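Long-range contacts in phosphoribosylamine--glycine ligase (Thermotoga maritima, PDB 1VKZ), which catalyses the ATP-dependent joining of glycine to 5-phosphoribosylamine, giving glycinamide ribonucleotide in the second step of de novo purine biosynthesis: residues V41-P45 against D53-Y59; N47-R52 against F358-E363. All coordinates share one frame; numbering follows the deposited sequence.

Contact 1 (V41-P45 against D53-Y59)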
loop_
_atom_site.group_PDB
_atom_site.type_symbol
_atom_site.label_atom_id
_atom_site.label_comp_id
_atom_site.label_asym_id
_atom_site.label_seq_id
_atom_site.Cartn_x
_atom_site.Cartn_y
_atom_site.Cartn_z
ATOM N N VAL A 41 -19.915 -3.147 10.034
ATOM C CA VAL A 41 -18.808 -2.434 9.452
ATOM C C VAL A 41 -19.237 -1.036 9.045
ATOM O O VAL A 41 -20.237 -0.841 8.372
ATOM C CB VAL A 41 -18.149 -3.280 8.307
ATOM C CG1 VAL A 41 -17.203 -2.463 7.433
ATOM C CG2 VAL A 41 -17.401 -4.480 8.904
ATOM N N HIS A 42 -18.473 -0.056 9.504
ATOM C CA HIS A 42 -18.674 1.326 9.138
ATOM C C HIS A 42 -17.466 1.848 8.354
ATOM O O HIS A 42 -16.315 1.694 8.766
ATOM C CB HIS A 42 -18.909 2.155 10.388
ATOM C CG HIS A 42 -20.005 1.621 11.253
ATOM N ND1 HIS A 42 -21.325 1.983 11.094
ATOM C CD2 HIS A 42 -19.980 0.710 12.251
ATOM C CE1 HIS A 42 -22.065 1.330 11.971
ATOM N NE2 HIS A 42 -21.271 0.551 12.686
ATOM N N PHE A 43 -17.746 2.472 7.217
ATOM C CA PHE A 43 -16.707 3.049 6.396
ATOM C C PHE A 43 -16.770 4.568 6.439
ATOM O O PHE A 43 -17.846 5.155 6.499
ATOM C CB PHE A 43 -16.881 2.622 4.985
ATOM C CG PHE A 43 -16.977 1.156 4.788
ATOM C CD1 PHE A 43 -18.217 0.522 4.805
ATOM C CD2 PHE A 43 -15.851 0.418 4.445
ATOM C CE1 PHE A 43 -18.326 -0.848 4.527
ATOM C CE2 PHE A 43 -15.961 -0.921 4.168
ATOM C CZ PHE A 43 -17.234 -1.561 4.210
ATOM N N TYR A 44 -15.603 5.195 6.409
ATOM C CA TYR A 44 -15.485 6.640 6.578
ATOM C C TYR A 44 -14.485 7.223 5.571
ATOM O O TYR A 44 -13.286 7.190 5.838
ATOM C CB TYR A 44 -14.986 6.945 7.973
ATOM C CG TYR A 44 -15.821 6.376 9.084
ATOM C CD1 TYR A 44 -15.677 5.049 9.480
ATOM C CD2 TYR A 44 -16.743 7.165 9.765
ATOM C CE1 TYR A 44 -16.452 4.531 10.511
ATOM C CE2 TYR A 44 -17.521 6.645 10.804
ATOM C CZ TYR A 44 -17.347 5.341 11.161
ATOM O OH TYR A 44 -18.095 4.839 12.144
ATOM N N PRO A 45 -14.932 7.764 4.434
ATOM C CA PRO A 45 -16.334 7.811 3.995
ATOM C C PRO A 45 -16.809 6.677 3.093
ATOM O O PRO A 45 -17.922 6.716 2.620
ATOM C CB PRO A 45 -16.381 9.127 3.223
ATOM C CG PRO A 45 -15.040 9.206 2.601
ATOM C CD PRO A 45 -14.072 8.500 3.506
ATOM N N ASP A 53 -21.545 -3.908 2.001
ATOM C CA ASP A 53 -20.993 -4.641 3.112
ATOM C C ASP A 53 -21.007 -3.854 4.411
ATOM O O ASP A 53 -20.663 -4.392 5.433
ATOM C CB ASP A 53 -19.610 -5.119 2.707
ATOM C CG ASP A 53 -19.660 -5.917 1.417
ATOM O OD1 ASP A 53 -20.486 -6.855 1.388
ATOM O OD2 ASP A 53 -19.009 -5.653 0.372
ATOM N N GLY A 54 -21.461 -2.610 4.387
ATOM C CA GLY A 54 -21.597 -1.832 5.616
ATOM C C GLY A 54 -22.240 -0.480 5.351
ATOM O O GLY A 54 -22.776 -0.263 4.288
ATOM N N THR A 55 -22.204 0.414 6.330
ATOM C CA THR A 55 -22.782 1.742 6.190
ATOM C C THR A 55 -21.671 2.772 6.091
ATOM O O THR A 55 -20.777 2.794 6.926
ATOM C CB THR A 55 -23.678 2.077 7.412
ATOM O OG1 THR A 55 -23.315 1.222 8.496
ATOM C CG2 THR A 55 -25.155 1.747 7.161
ATOM N N ASN A 56 -21.776 3.637 5.091
ATOM C CA ASN A 56 -20.847 4.736 4.896
ATOM C C ASN A 56 -21.215 5.986 5.722
ATOM O O ASN A 56 -22.367 6.391 5.758
ATOM C CB ASN A 56 -20.823 5.109 3.410
ATOM C CG ASN A 56 -20.229 4.036 2.540
ATOM O OD1 ASN A 56 -19.652 3.076 3.031
ATOM N ND2 ASN A 56 -20.350 4.208 1.218
ATOM N N HIS A 57 -20.225 6.603 6.351
ATOM C CA HIS A 57 -20.421 7.850 7.077
ATOM C C HIS A 57 -19.313 8.811 6.684
ATOM O O HIS A 57 -18.221 8.389 6.357
ATOM C CB HIS A 57 -20.385 7.617 8.600
ATOM C CG HIS A 57 -21.124 6.396 9.034
ATOM N ND1 HIS A 57 -22.348 6.451 9.659
ATOM C CD2 HIS A 57 -20.840 5.083 8.874
ATOM C CE1 HIS A 57 -22.778 5.222 9.887
ATOM N NE2 HIS A 57 -21.883 4.373 9.417
ATOM N N PRO A 58 -19.586 10.103 6.701
ATOM C CA PRO A 58 -18.541 11.084 6.463
ATOM C C PRO A 58 -17.465 11.061 7.543
ATOM O O PRO A 58 -17.771 10.924 8.728
ATOM C CB PRO A 58 -19.297 12.426 6.477
ATOM C CG PRO A 58 -20.573 12.160 7.204
ATOM C CD PRO A 58 -20.910 10.730 6.908
ATOM N N TYR A 59 -16.210 11.179 7.128
ATOM C CA TYR A 59 -15.106 11.298 8.073
ATOM C C TYR A 59 -14.890 12.787 8.379
ATOM O O TYR A 59 -14.856 13.630 7.478
ATOM C CB TYR A 59 -13.837 10.656 7.507
ATOM C CG TYR A 59 -12.665 10.735 8.456
ATOM C CD1 TYR A 59 -12.643 9.981 9.617
ATOM C CD2 TYR A 59 -11.590 11.584 8.192
ATOM C CE1 TYR A 59 -11.583 10.048 10.500
ATOM C CE2 TYR A 59 -10.514 11.681 9.074
ATOM C CZ TYR A 59 -10.515 10.907 10.232
ATOM O OH TYR A 59 -9.453 10.991 11.110
#
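His-42 pairs with Thr-55 and Phe-43 with Asn-56 as two short parallel strands, tied by bonds from Thr-55 N to Val-41 O (3.1 Å), Phe-43 N to Thr-55 O and His-57 N to Phe-43 O. This is one margin of the parallel sheet of the N domain, a Rossmann-like fold in which strand 40-43 lies between strand 17-22 and the outermost strand 55-56. Val-41, on the inner strand, packs against Val-18, Ile-20 and Phe-34.

Gly-54 suits its place because its CA lies 3.6 Å from Phe-43 CE1, at the edge of that ring, and its CA also approaches Val-41 O; a side chain would collide with both. On the sheet face of His-42, ND1 and His-57 NE2 share a hydrogen bond at 3.0 Å, with NE2 near the plane of the His-42 ring. Imidazole suits this pairing, since one nitrogen can donate and the other accept, and the opposite nitrogen of His-42 is held by Glu-40. Tyr-44 completes the aromatic cluster. Its CG stands beside the backbone N (chi1 -56°), which carries CE2 to 3.7 Å from His-57 CB, the two rings being near parallel but slid apart; its hydroxyl is bonded to His-19. A leucine at Tyr-44 would probably leave His-19 without this hydroxyl partner and His-57 with less of a wall to lie against.

The chain turns a corner at Tyr-44, the peptide bond before Pro-45 is cis, and Pro-45 CA comes within 3.1 Å of His-57 O.

Contact 2 (N47-R52 against F358-E363)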
loop_
_atom_site.group_PDB
_atom_site.type_symbol
_atom_site.label_atom_id
_atom_site.label_comp_id
_atom_site.label_asym_id
_atom_site.label_seq_id
_atom_site.Cartn_x
_atom_site.Cartn_y
_atom_site.Cartn_z
ATOM N N ASN A 47 -17.392 4.480 -0.284
ATOM C CA ASN A 47 -17.831 4.831 -1.621
ATOM C C ASN A 47 -19.109 4.054 -1.934
ATOM O O ASN A 47 -19.607 3.319 -1.110
ATOM C CB ASN A 47 -16.727 4.481 -2.595
ATOM C CG ASN A 47 -16.288 3.058 -2.467
ATOM O OD1 ASN A 47 -17.099 2.136 -2.640
ATOM N ND2 ASN A 47 -15.008 2.856 -2.120
ATOM N N ALA A 48 -19.643 4.185 -3.134
ATOM C CA ALA A 48 -20.948 3.595 -3.443
ATOM C C ALA A 48 -20.967 2.051 -3.437
ATOM O O ALA A 48 -22.026 1.435 -3.358
ATOM C CB ALA A 48 -21.476 4.161 -4.818
ATOM N N GLY A 49 -19.794 1.441 -3.550
ATOM C CA GLY A 49 -19.663 0.005 -3.502
ATOM C C GLY A 49 -19.647 -0.510 -2.093
ATOM O O GLY A 49 -20.029 -1.660 -1.858
ATOM N N THR A 50 -19.209 0.318 -1.139
ATOM C CA THR A 50 -19.005 -0.160 0.236
ATOM C C THR A 50 -20.308 -0.269 0.993
ATOM O O THR A 50 -20.376 -0.881 2.058
ATOM C CB THR A 50 -17.974 0.709 0.987
ATOM O OG1 THR A 50 -18.299 2.083 0.893
ATOM C CG2 THR A 50 -16.647 0.651 0.332
ATOM N N LYS A 51 -21.354 0.318 0.418
ATOM C CA LYS A 51 -22.728 0.123 0.892
ATOM C C LYS A 51 -23.169 -1.350 0.887
ATOM O O LYS A 51 -24.074 -1.710 1.624
ATOM C CB LYS A 51 -23.704 0.989 0.073
ATOM C CG LYS A 51 -23.562 2.493 0.340
ATOM C CD LYS A 51 -24.759 3.297 -0.186
ATOM C CE LYS A 51 -24.570 4.828 -0.069
ATOM N NZ LYS A 51 -24.280 5.299 1.324
ATOM N N ARG A 52 -22.530 -2.201 0.084
ATOM C CA ARG A 52 -22.876 -3.638 0.034
ATOM C C ARG A 52 -22.570 -4.363 1.312
ATOM O O ARG A 52 -23.209 -5.340 1.642
ATOM C CB ARG A 52 -22.078 -4.361 -1.033
ATOM C CG ARG A 52 -22.272 -3.883 -2.432
ATOM C CD ARG A 52 -21.323 -4.538 -3.388
ATOM N NE ARG A 52 -21.816 -4.366 -4.742
ATOM C CZ ARG A 52 -21.589 -5.199 -5.747
ATOM N NH1 ARG A 52 -20.858 -6.298 -5.577
ATOM N NH2 ARG A 52 -22.103 -4.921 -6.936
ATOM N N PHE A 358 -14.699 -1.869 -4.931
ATOM C CA PHE A 358 -14.942 -0.563 -5.473
ATOM C C PHE A 358 -14.025 0.437 -4.828
ATOM O O PHE A 358 -13.725 0.362 -3.628
ATOM C CB PHE A 358 -16.378 -0.161 -5.194
ATOM C CG PHE A 358 -17.391 -1.041 -5.876
ATOM C CD1 PHE A 358 -17.843 -2.194 -5.270
ATOM C CD2 PHE A 358 -17.908 -0.693 -7.107
ATOM C CE1 PHE A 358 -18.743 -2.999 -5.884
ATOM C CE2 PHE A 358 -18.833 -1.505 -7.722
ATOM C CZ PHE A 358 -19.244 -2.663 -7.107
ATOM N N ALA A 359 -13.591 1.405 -5.623
ATOM C CA ALA A 359 -12.720 2.467 -5.132
ATOM C C ALA A 359 -13.293 3.777 -5.627
ATOM O O ALA A 359 -14.188 4.348 -4.986
ATOM C CB ALA A 359 -11.307 2.263 -5.629
ATOM N N GLY A 360 -12.813 4.249 -6.769
ATOM C CA GLY A 360 -13.276 5.521 -7.324
ATOM C C GLY A 360 -14.641 5.429 -7.989
ATOM O O GLY A 360 -14.761 5.625 -9.201
ATOM N N VAL A 361 -15.675 5.143 -7.199
ATOM C CA VAL A 361 -17.055 5.154 -7.710
ATOM C C VAL A 361 -17.920 6.029 -6.863
ATOM O O VAL A 361 -17.735 6.077 -5.649
ATOM C CB VAL A 361 -17.689 3.752 -7.728
ATOM C CG1 VAL A 361 -16.897 2.825 -8.665
ATOM C CG2 VAL A 361 -17.816 3.179 -6.290
ATOM N N ALA A 362 -18.857 6.724 -7.509
ATOM C CA ALA A 362 -19.854 7.562 -6.816
ATOM C C ALA A 362 -21.250 7.298 -7.333
ATOM O O ALA A 362 -21.432 6.647 -8.345
ATOM C CB ALA A 362 -19.518 8.997 -6.956
ATOM N N GLU A 363 -22.240 7.789 -6.597
ATOM C CA GLU A 363 -23.631 7.748 -7.024
ATOM C C GLU A 363 -23.975 9.127 -7.561
ATOM O O GLU A 363 -23.639 10.129 -6.929
ATOM C CB GLU A 363 -24.579 7.417 -5.865
ATOM C CG GLU A 363 -24.141 6.249 -4.981
ATOM C CD GLU A 363 -25.199 5.838 -3.950
ATOM O OE1 GLU A 363 -26.190 6.585 -3.764
ATOM O OE2 GLU A 363 -25.038 4.762 -3.317
#
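Phe-358 meets the 47-52 loop with a face of its ring and with its rim. Over the face sits Gly-49, whose CA is 3.4 Å from Phe-358 CD1; any side chain on Gly-49 would run into the ring, so the absence of one is what permits so close an approach. Farther out, CE1 of the same ring lies over the centre of the Arg-52 guanidinium, 3.6 Å from Arg-52 CZ, with the two planes 63° apart. The arginine chain is extended from CG to NE, which gives it the length to bring its flat end to the phenyl rim, while Leu-350 touches both residues.

Asn-47 works by its amide. With CG lodged between the backbone N and the carbonyl carbon (chi1 54°), OD1 turns back to accept from Gly-49 N at 2.9 Å, in the carbonyl plane, forming an Asx turn that leads into the 3-10 segment 50-52. The loop joins two neighbouring strands of the N-domain parallel sheet, and here it packs on strand 356-364, a C-domain strand of a six-stranded antiparallel sheet, where an inverse gamma turn centred on Gly-360 interrupts the strand. Asn-47 ND2 reaches Phe-358 O in a weak, bent bond of 3.2 Å and also donates to Ser-23 O.

Ala-48 is small enough for its CB to settle 3.4 Å from Glu-363 CG and 4.1 Å from Val-361 CG2. At the exposed margin, Lys-51 CE lies 3.3 Å from Glu-363 OE2, but the chain bends at its last torsion and NZ stays 4.7 Å from that oxygen.

How the contacts relate
Contact 1 is internal to the N domain, joining strands close in sequence, whereas contact 2 brings the loop between those strands against the C domain, some 300 residues on. Both are partly buried, with centres about 10 Å apart. Regular backbone bonding and a histidine pair hold contact 1; contact 2 depends on side-chain packing round one phenyl ring and a weak hydrogen bond from a side-chain amide, with opposite charges near its exposed margin. Asn-56 connects the two: its ND2 probably bonds to Asn-47 O (2.6 Å) and its OD1 to Thr-50 OG1 (2.7 Å), so the sheet's outer strand is probably tied directly to the loop that faces the C domain.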